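Local coordinates for protein mitochondrial import inner membrane translocase subunit TIM21 (Saccharomyces cerevisiae, PDB 2CIU) that keeps the outer-membrane TOM and inner-membrane TIM23 translocases of mitochondria in close contact during preprotein import, here seen as its intermembrane-space domain, at residues A[13-18]-A[76-81]; A[103-108]-A[115-120]. One frame throughout, in Å; residues are numbered along the deposited sequence.

Contact 1: residues A[13-18]-A[76-81]; sequences RAVSMV and FHVESK
The ring of F76 meets the helix through its far end, with CE1, CE2 and CZ doing the touching. At its edge, near the ring plane, lies A14 CB, 3.8 Å from CE2. V15 comes in obliquely: its backbone N stands 3.7 Å from F76 CZ, and its CB packs against CE1. V18 CG2 is a more distant oblique neighbour of CZ. The phenylalanine holds CG between its own backbone N and carbonyl carbon (chi1 62°), a crowded position accepted where the ring reaches out from the strand to the helix. A14 suits its place because a lone methyl lets the broad ring come close to the helix backbone.

One step of the strand's alternation further on, V78 presents a smaller branched group to the same helix. Its CG2, anti to the carbonyl carbon, meets two valines of neighbouring helical turns: V15 CG2 at 3.9 Å and V18 CG1 at 4.0 Å. Valines, short and branched, pack closely here, and the side-chain contacts between the segments are all apolar. An alanine in place of F76 would probably open a gap beside A14 and V15, where the ring had packed, and leave V78 as the main remaining contact of the strand segment with 13-18.

Helix 6-20 packs on the sheet of this NTF2-clan domain, against strand 70-79; the axes of 13-18 and 76-79 approach to 9.9 Å and run at 34° to each other. F11 of the same helix meets F76 edge-to-face, strand 84-92 adds V87 beside the ring, and strand 41-48 brings A42 against V15.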
loop_
_atom_site.group_PDB
_atom_site.type_symbol
_atom_site.label_atom_id
_atom_site.label_comp_id
_atom_site.label_asym_id
_atom_site.label_seq_id
_atom_site.Cartn_x
_atom_site.Cartn_y
_atom_site.Cartn_z
ATOM N N ARG A 13 1.067 -2.476 -9.238
ATOM C CA ARG A 13 2.041 -3.390 -8.696
ATOM C C ARG A 13 1.844 -3.579 -7.189
ATOM O O ARG A 13 1.852 -4.699 -6.671
ATOM C CB ARG A 13 3.424 -2.822 -9.003
ATOM C CG ARG A 13 4.585 -3.575 -8.450
ATOM C CD ARG A 13 5.815 -2.828 -8.910
ATOM N NE ARG A 13 7.027 -3.287 -8.266
ATOM C CZ ARG A 13 8.158 -2.595 -8.282
ATOM N NH1 ARG A 13 8.205 -1.425 -8.911
ATOM N NH2 ARG A 13 9.229 -3.070 -7.667
ATOM N N ALA A 14 1.651 -2.466 -6.487
ATOM C CA ALA A 14 1.475 -2.501 -5.049
ATOM C C ALA A 14 0.175 -3.155 -4.591
ATOM O O ALA A 14 0.185 -3.993 -3.698
ATOM C CB ALA A 14 1.577 -1.081 -4.489
ATOM N N VAL A 15 -0.939 -2.780 -5.207
ATOM C CA VAL A 15 -2.214 -3.342 -4.797
ATOM C C VAL A 15 -2.255 -4.836 -5.113
ATOM O O VAL A 15 -2.888 -5.614 -4.395
ATOM C CB VAL A 15 -3.399 -2.589 -5.464
ATOM C CG1 VAL A 15 -3.491 -2.933 -6.951
ATOM C CG2 VAL A 15 -4.686 -2.916 -4.736
ATOM N N SER A 16 -1.559 -5.243 -6.168
ATOM C CA SER A 16 -1.536 -6.657 -6.512
ATOM C C SER A 16 -0.811 -7.457 -5.440
ATOM O O SER A 16 -1.225 -8.564 -5.095
ATOM C CB SER A 16 -0.886 -6.860 -7.878
ATOM O OG SER A 16 -1.705 -6.290 -8.883
ATOM N N MET A 17 0.265 -6.897 -4.891
ATOM C CA MET A 17 1.010 -7.568 -3.832
ATOM C C MET A 17 0.157 -7.729 -2.579
ATOM O O MET A 17 0.178 -8.763 -1.919
ATOM C CB MET A 17 2.239 -6.757 -3.445
ATOM C CG MET A 17 3.302 -6.646 -4.492
ATOM S SD MET A 17 4.554 -5.509 -3.866
ATOM C CE MET A 17 4.964 -6.317 -2.371
ATOM N N VAL A 18 -0.571 -6.675 -2.236
ATOM C CA VAL A 18 -1.419 -6.684 -1.060
ATOM C C VAL A 18 -2.530 -7.718 -1.170
ATOM O O VAL A 18 -2.772 -8.493 -0.248
ATOM C CB VAL A 18 -2.049 -5.293 -0.856
ATOM C CG1 VAL A 18 -3.001 -5.310 0.338
ATOM C CG2 VAL A 18 -0.946 -4.260 -0.679
ATOM N N PHE A 76 -2.938 4.311 -0.378
ATOM C CA PHE A 76 -4.206 3.917 -0.981
ATOM C C PHE A 76 -4.889 2.927 -0.054
ATOM O O PHE A 76 -4.327 2.526 0.960
ATOM C CB PHE A 76 -4.001 3.328 -2.396
ATOM C CG PHE A 76 -3.179 2.074 -2.438
ATOM C CD1 PHE A 76 -3.772 0.821 -2.261
ATOM C CD2 PHE A 76 -1.811 2.139 -2.677
ATOM C CE1 PHE A 76 -3.005 -0.342 -2.329
ATOM C CE2 PHE A 76 -1.041 0.982 -2.745
ATOM C CZ PHE A 76 -1.637 -0.263 -2.573
ATOM N N HIS A 77 -6.118 2.547 -0.378
ATOM C CA HIS A 77 -6.830 1.623 0.473
ATOM C C HIS A 77 -7.241 0.380 -0.269
ATOM O O HIS A 77 -7.361 0.398 -1.488
ATOM C CB HIS A 77 -8.113 2.253 1.018
ATOM C CG HIS A 77 -7.885 3.388 1.968
ATOM N ND1 HIS A 77 -7.768 4.698 1.557
ATOM C CD2 HIS A 77 -7.768 3.405 3.316
ATOM C CE1 HIS A 77 -7.593 5.474 2.615
ATOM N NE2 HIS A 77 -7.593 4.714 3.693
ATOM N N VAL A 78 -7.454 -0.684 0.499
ATOM C CA VAL A 78 -7.942 -1.956 -0.024
ATOM C C VAL A 78 -9.084 -2.283 0.927
ATOM O O VAL A 78 -8.916 -2.296 2.151
ATOM C CB VAL A 78 -6.869 -3.064 -0.004
ATOM C CG1 VAL A 78 -7.495 -4.398 -0.433
ATOM C CG2 VAL A 78 -5.731 -2.699 -0.965
ATOM N N GLU A 79 -10.259 -2.530 0.358
ATOM C CA GLU A 79 -11.450 -2.775 1.152
ATOM C C GLU A 79 -12.125 -4.117 0.915
ATOM O O GLU A 79 -12.321 -4.517 -0.230
ATOM C CB GLU A 79 -12.472 -1.668 0.873
ATOM C CG GLU A 79 -13.809 -1.878 1.587
ATOM C CD GLU A 79 -14.857 -0.836 1.254
ATOM O OE1 GLU A 79 -16.003 -0.992 1.723
ATOM O OE2 GLU A 79 -14.562 0.140 0.534
ATOM N N SER A 80 -12.464 -4.800 2.003
ATOM C CA SER A 80 -13.202 -6.065 1.918
ATOM C C SER A 80 -14.587 -5.718 2.445
ATOM O O SER A 80 -14.827 -4.592 2.873
ATOM C CB SER A 80 -12.583 -7.143 2.811
ATOM O OG SER A 80 -12.718 -6.805 4.184
ATOM N N LYS A 81 -15.507 -6.677 2.419
ATOM C CA LYS A 81 -16.848 -6.409 2.930
ATOM C C LYS A 81 -16.841 -6.110 4.437
ATOM O O LYS A 81 -17.814 -5.580 4.977
ATOM C CB LYS A 81 -17.761 -7.613 2.664
ATOM C CG LYS A 81 -18.027 -7.880 1.193
ATOM C CD LYS A 81 -18.713 -9.230 1.011
ATOM C CE LYS A 81 -18.790 -9.616 -0.458
ATOM N NZ LYS A 81 -19.186 -11.043 -0.621
#

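Contact 2: residues A[103-108]-A[115-120]; sequences INMYVD and YYLIKP
Backbone hydrogen bonds join M105 and I118 across an antiparallel pairing interrupted by a classic beta bulge. L117 and I118 both face M105, and both their N-H groups go to M105 O; the I118 bond is the straighter (3.1 Å, 175°) and lies on a lone pair, whereas L117 N is tilted from the carbonyl plane. M105 N returns a bond to I118 O. Beyond the bulge, V107 and Y115 are a hydrogen-bonded pair, with V107 N 2.8 Å from Y115 O and Y115 N bonded to V107 O.

The side chain of N104 adds to these bonds. It puts CG anti to its backbone N (chi1 180°), and its ND2 donates to I118 O at 3.3 Å, so that this carbonyl is gripped twice. A bridging water links N104 OD1 with Y116 OH, 2.7 Å from the hydroxyl. An asparagine suits the spot, since its amide offers a donor and an acceptor together.

Aromatic packing occupies the face bearing Y106 and Y116. Y106 CB sits over the centre of the Y116 ring in a CH-pi contact, 3.8 Å from the centroid, while the two rings meet obliquely. N104 ND2 lies at the edge of the Y116 ring, 3.2 Å from CE1, with the amide nearly coplanar with it.

Among the van der Waals contacts, P120 CG rests 3.4 Å from N104 CG. On the side of M105, V107 and I118, M105 CB packs on I118 CB, and L117, at the corner of the chain, brings CD1 3.9 Å from M105 SD and near V107 CG2. This side turns to helices 6-20 and 22-27: V107 and Y115 reach I24 of the latter, and Y115 OH is hydrogen-bonded to D23. Strand 84-92 pairs with strand 101-108 along its other edge.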
loop_
_atom_site.group_PDB
_atom_site.type_symbol
_atom_site.label_atom_id
_atom_site.label_comp_id
_atom_site.label_asym_id
_atom_site.label_seq_id
_atom_site.Cartn_x
_atom_site.Cartn_y
_atom_site.Cartn_z
ATOM N N ILE A 103 10.946 0.582 -1.292
ATOM C CA ILE A 103 11.771 0.808 -0.113
ATOM C C ILE A 103 11.083 0.425 1.197
ATOM O O ILE A 103 11.712 -0.108 2.114
ATOM C CB ILE A 103 12.166 2.304 -0.032
ATOM C CG1 ILE A 103 12.983 2.695 -1.261
ATOM C CG2 ILE A 103 12.945 2.576 1.257
ATOM C CD1 ILE A 103 13.301 4.173 -1.330
ATOM N N ASN A 104 9.787 0.685 1.276
ATOM C CA ASN A 104 9.034 0.423 2.490
ATOM C C ASN A 104 7.581 0.249 2.074
ATOM O O ASN A 104 7.099 0.977 1.226
ATOM C CB ASN A 104 9.169 1.643 3.424
ATOM C CG ASN A 104 8.419 1.486 4.736
ATOM O OD1 ASN A 104 8.008 2.481 5.351
ATOM N ND2 ASN A 104 8.245 0.250 5.180
ATOM N N MET A 105 6.899 -0.732 2.648
ATOM C CA MET A 105 5.494 -0.921 2.329
ATOM C C MET A 105 4.796 -1.607 3.490
ATOM O O MET A 105 5.216 -2.672 3.943
ATOM C CB MET A 105 5.338 -1.735 1.045
ATOM C CG MET A 105 3.883 -1.879 0.632
ATOM S SD MET A 105 3.713 -2.873 -0.878
ATOM C CE MET A 105 2.161 -2.286 -1.421
ATOM N N TYR A 106 3.755 -0.971 4.019
ATOM C CA TYR A 106 3.041 -1.577 5.121
ATOM C C TYR A 106 1.549 -1.361 4.976
ATOM O O TYR A 106 1.087 -0.534 4.179
ATOM C CB TYR A 106 3.564 -1.063 6.478
ATOM C CG TYR A 106 3.342 0.411 6.763
ATOM C CD1 TYR A 106 2.095 0.889 7.178
ATOM C CD2 TYR A 106 4.386 1.324 6.619
ATOM C CE1 TYR A 106 1.893 2.249 7.442
ATOM C CE2 TYR A 106 4.198 2.678 6.878
ATOM C CZ TYR A 106 2.959 3.136 7.285
ATOM O OH TYR A 106 2.774 4.482 7.500
ATOM N N VAL A 107 0.799 -2.139 5.741
ATOM C CA VAL A 107 -0.645 -2.090 5.694
ATOM C C VAL A 107 -1.207 -1.963 7.078
ATOM O O VAL A 107 -0.855 -2.740 7.964
ATOM C CB VAL A 107 -1.211 -3.379 5.064
ATOM C CG1 VAL A 107 -2.723 -3.292 4.992
ATOM C CG2 VAL A 107 -0.596 -3.591 3.699
ATOM N N ASP A 108 -2.076 -0.976 7.258
ATOM C CA ASP A 108 -2.717 -0.739 8.541
ATOM C C ASP A 108 -4.199 -1.092 8.475
ATOM O O ASP A 108 -4.949 -0.448 7.744
ATOM C CB ASP A 108 -2.623 0.740 8.946
ATOM C CG ASP A 108 -1.239 1.140 9.445
ATOM O OD1 ASP A 108 -0.469 0.266 9.890
ATOM O OD2 ASP A 108 -0.942 2.358 9.409
ATOM N N TYR A 115 1.270 -4.252 9.442
ATOM C CA TYR A 115 1.896 -5.352 8.732
ATOM C C TYR A 115 2.829 -4.891 7.622
ATOM O O TYR A 115 2.403 -4.238 6.672
ATOM C CB TYR A 115 0.805 -6.254 8.140
ATOM C CG TYR A 115 1.309 -7.575 7.639
ATOM C CD1 TYR A 115 1.157 -8.730 8.405
ATOM C CD2 TYR A 115 1.958 -7.673 6.412
ATOM C CE1 TYR A 115 1.645 -9.952 7.955
ATOM C CE2 TYR A 115 2.444 -8.891 5.952
ATOM C CZ TYR A 115 2.285 -10.022 6.727
ATOM O OH TYR A 115 2.777 -11.220 6.267
ATOM N N TYR A 116 4.107 -5.233 7.735
ATOM C CA TYR A 116 5.064 -4.841 6.710
ATOM C C TYR A 116 5.223 -5.870 5.601
ATOM O O TYR A 116 5.587 -7.019 5.850
ATOM C CB TYR A 116 6.440 -4.572 7.339
ATOM C CG TYR A 116 6.541 -3.224 8.010
ATOM C CD1 TYR A 116 7.092 -2.137 7.333
ATOM C CD2 TYR A 116 6.040 -3.020 9.296
ATOM C CE1 TYR A 116 7.142 -0.873 7.919
ATOM C CE2 TYR A 116 6.086 -1.756 9.896
ATOM C CZ TYR A 116 6.635 -0.691 9.196
ATOM O OH TYR A 116 6.649 0.566 9.757
ATOM N N LEU A 117 4.926 -5.458 4.379
ATOM C CA LEU A 117 5.107 -6.317 3.219
ATOM C C LEU A 117 6.560 -6.176 2.795
ATOM O O LEU A 117 7.188 -7.126 2.339
ATOM C CB LEU A 117 4.190 -5.894 2.071
ATOM C CG LEU A 117 2.709 -6.244 2.243
ATOM C CD1 LEU A 117 1.905 -5.658 1.083
ATOM C CD2 LEU A 117 2.546 -7.754 2.302
ATOM N N ILE A 118 7.092 -4.968 2.945
ATOM C CA ILE A 118 8.476 -4.708 2.593
ATOM C C ILE A 118 9.085 -3.910 3.726
ATOM O O ILE A 118 8.684 -2.774 3.981
ATOM C CB ILE A 118 8.577 -3.926 1.267
ATOM C CG1 ILE A 118 8.026 -4.803 0.137
ATOM C CG2 ILE A 118 10.028 -3.525 0.994
ATOM C CD1 ILE A 118 7.998 -4.156 -1.213
ATOM N N LYS A 119 10.024 -4.530 4.433
ATOM C CA LYS A 119 10.694 -3.868 5.543
ATOM C C LYS A 119 11.917 -3.149 5.013
ATOM O O LYS A 119 12.723 -3.725 4.281
ATOM C CB LYS A 119 11.103 -4.883 6.610
ATOM C CG LYS A 119 9.946 -5.370 7.461
ATOM C CD LYS A 119 10.425 -6.349 8.517
ATOM C CE LYS A 119 9.282 -6.806 9.403
ATOM N NZ LYS A 119 9.748 -7.741 10.468
ATOM N N PRO A 120 12.074 -1.872 5.382
ATOM C CA PRO A 120 13.210 -1.071 4.927
ATOM C C PRO A 120 14.563 -1.664 5.300
ATOM O O PRO A 120 14.690 -2.382 6.299
ATOM C CB PRO A 120 12.973 0.279 5.603
ATOM C CG PRO A 120 11.489 0.326 5.776
ATOM C CD PRO A 120 11.182 -1.071 6.238
HETATM O O HOH W 1 7.565 2.748 8.421
#

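In the fold
From the N terminus, helix 6-20 comes first, and contact 1 brings it against strand 70-79, closing a long loop that takes in helix 22-27 and the strands 41-48, 53-55 and 60-64. The chain then passes through strand 84-92 to strand 101-108, where contact 2 closes the short loop of a beta hairpin. The two loops follow in series, neither nesting nor crossing. They are nevertheless joined in space, their centres 13 Å apart: M105 CE packs against A14 and V18, L117 against V18, and I118 against M17. One helix thus spans strand 70-79, strand 101-108 and the chain that follows strand 115-116.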